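Local structure of general secretion pathway protein F (Vibrio cholerae, 3C1Q) at residues G28-L31 with E32-L35. The protein probably serves, with its first cytoplasmic domain seen here, in the inner-membrane complex that type II secretion needs to export toxins and proteases from the periplasm. Residues are numbered along the deposited sequence; the frame is centred on the assembly and turned at random.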
ATOM      1  N   GLY B  28       6.637 -12.109   4.453  1.00  8.19           N
ATOM      2  CA  GLY B  28       6.942 -13.529   4.490  1.00  8.37           C
ATOM      3  C   GLY B  28       5.801 -14.408   4.005  1.00  8.80           C
ATOM      4  O   GLY B  28       5.902 -15.634   3.993  1.00  8.52           O
HETATM    5  N   MSE B  29       4.699 -13.786   3.617  1.00  9.23           N
HETATM    6  CA  MSE B  29       3.559 -14.546   3.126  1.00  9.28           C
HETATM    7  C   MSE B  29       3.907 -15.193   1.773  1.00  9.70           C
HETATM    8  O   MSE B  29       4.515 -14.548   0.913  1.00  9.57           O
HETATM    9  CB  MSE B  29       2.360 -13.611   2.984  1.00 10.19           C
HETATM   10  CG  MSE B  29       1.111 -14.248   2.384  1.00 10.82           C
HETATM   11 SE   MSE B  29      -0.374 -12.986   2.284  1.00 14.50          SE
HETATM   12  CE  MSE B  29       0.161 -12.031   3.928  1.00 11.89           C
ATOM     13  N   PRO B  30       3.529 -16.475   1.586  1.00  9.35           N
ATOM     14  CA  PRO B  30       3.753 -17.157   0.300  1.00  8.78           C
ATOM     15  C   PRO B  30       3.203 -16.381  -0.875  1.00  8.28           C
ATOM     16  O   PRO B  30       2.154 -15.791  -0.770  1.00  8.14           O
ATOM     17  CB  PRO B  30       3.007 -18.478   0.487  1.00  8.90           C
ATOM     18  CG  PRO B  30       3.120 -18.720   1.928  1.00 10.26           C
ATOM     19  CD  PRO B  30       2.910 -17.394   2.561  1.00  9.54           C
ATOM     20  N   LEU B  31       3.913 -16.400  -1.998  1.00  8.31           N
ATOM     21  CA  LEU B  31       3.545 -15.590  -3.154  1.00  7.80           C
ATOM     22  C   LEU B  31       2.101 -15.802  -3.608  1.00  7.51           C
ATOM     23  O   LEU B  31       1.405 -14.832  -3.885  1.00  7.53           O
ATOM     24  CB  LEU B  31       4.505 -15.853  -4.314  1.00  8.32           C
ATOM     25  CG  LEU B  31       4.244 -15.039  -5.577  1.00  8.00           C
ATOM     26  CD1 LEU B  31       4.296 -13.543  -5.270  1.00  8.60           C
ATOM     27  CD2 LEU B  31       5.241 -15.442  -6.694  1.00  6.60           C
ATOM     28  N   GLU B  32       1.647 -17.055  -3.682  1.00  7.60           N
ATOM     29  CA  GLU B  32       0.273 -17.310  -4.143  1.00  7.97           C
ATOM     30  C   GLU B  32      -0.746 -16.640  -3.225  1.00  8.22           C
ATOM     31  O   GLU B  32      -1.782 -16.145  -3.698  1.00  8.36           O
ATOM     32  CB  GLU B  32      -0.005 -18.809  -4.319  1.00  8.49           C
ATOM     33  CG  GLU B  32      -0.041 -19.629  -3.049  1.00 11.06           C
ATOM     34  CD  GLU B  32      -1.431 -19.731  -2.410  1.00 14.52           C
ATOM     35  OE1 GLU B  32      -2.381 -19.021  -2.843  1.00 16.88           O
ATOM     36  OE2 GLU B  32      -1.573 -20.539  -1.461  1.00 17.16           O
ATOM     37  N   GLU B  33      -0.460 -16.632  -1.924  1.00  7.68           N
ATOM     38  CA  GLU B  33      -1.372 -16.036  -0.940  1.00  7.90           C
ATOM     39  C   GLU B  33      -1.358 -14.519  -1.106  1.00  7.59           C
ATOM     40  O   GLU B  33      -2.407 -13.845  -1.007  1.00  7.48           O
ATOM     41  CB  GLU B  33      -0.975 -16.416   0.503  1.00  8.45           C
ATOM     42  CG  GLU B  33      -1.184 -17.885   0.918  1.00 10.97           C
ATOM     43  CD  GLU B  33      -0.716 -18.223   2.370  1.00 13.28           C
ATOM     44  OE1 GLU B  33      -0.672 -17.337   3.280  1.00 11.97           O
ATOM     45  OE2 GLU B  33      -0.402 -19.413   2.616  1.00 15.87           O
ATOM     46  N   CYS B  34      -0.169 -13.967  -1.339  1.00  7.26           N
ATOM     47  CA  CYS B  34      -0.046 -12.536  -1.633  1.00  8.07           C
ATOM     48  C   CYS B  34      -0.885 -12.122  -2.837  1.00  8.62           C
ATOM     49  O   CYS B  34      -1.612 -11.121  -2.799  1.00  8.77           O
ATOM     50  CB  CYS B  34       1.405 -12.139  -1.886  1.00  7.47           C
ATOM     51  SG  CYS B  34       2.510 -12.415  -0.487  1.00  6.84           S
ATOM     52  N   LEU B  35      -0.760 -12.876  -3.924  1.00  8.29           N
ATOM     53  CA  LEU B  35      -1.520 -12.588  -5.154  1.00  8.25           C
ATOM     54  C   LEU B  35      -3.029 -12.680  -4.939  1.00  8.67           C
ATOM     55  O   LEU B  35      -3.776 -11.860  -5.462  1.00  9.27           O
ATOM     56  CB  LEU B  35      -1.081 -13.506  -6.282  1.00  8.23           C
ATOM     57  CG  LEU B  35       0.303 -13.219  -6.881  1.00  8.31           C
ATOM     58  CD1 LEU B  35       0.833 -14.419  -7.660  1.00  8.27           C
ATOM     59  CD2 LEU B  35       0.275 -11.968  -7.780  1.00  8.40           C
TER
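P30 O is gripped by two backbone amides of the helix that starts just after it. C34 N gives it a nearly straight bond, with C34 N to P30 O at 3.0 Å and an N-H...O angle of 165°, while E33 N adds a weak, strongly bent one. One residue further along, L35 N bonds to L31 O at 2.9 Å, the next i to i+4 bond of the helix.

The E33 side chain lies alongside the P30 ring. Its CG stands beside the backbone N (chi1 -70°) and the chain runs extended from there, which sets the carboxylate against the ring, E33 OE1 being 3.7 Å from P30 CD and E33 OE2 as far from P30 CG. Selenomethionine M29 crosses E33 at an angle, its CG 3.5 Å from E33 CB. Extended through CG and SE, M29 stretches out until its selenium lies against the backbone between E33 and C34.

C34 turns its thiol back toward the loop: SG comes to 3.2 Å from M29 O and also packs on M29 CB. The C34 side chain also packs on L21, L24 and V25 of helix 11-26, and M29 also touches S27 of the second subunit. On another side of the turn, L31 CG meets L35 CD1 at 4.0 Å, and L35 continues onto R55 and V58 of helix 45-59. R55 also forms a salt bridge with E32 OE1.

Just upstream, G28, with its positive phi of 99°, ends helix 11-26 in a Schellman motif; P30 then takes the N-cap position of helix 31-40, making a short connection between two helices of this all-helical cytoplasmic domain, with a Schellman C-terminal end on one side and an N-cap proline on the other.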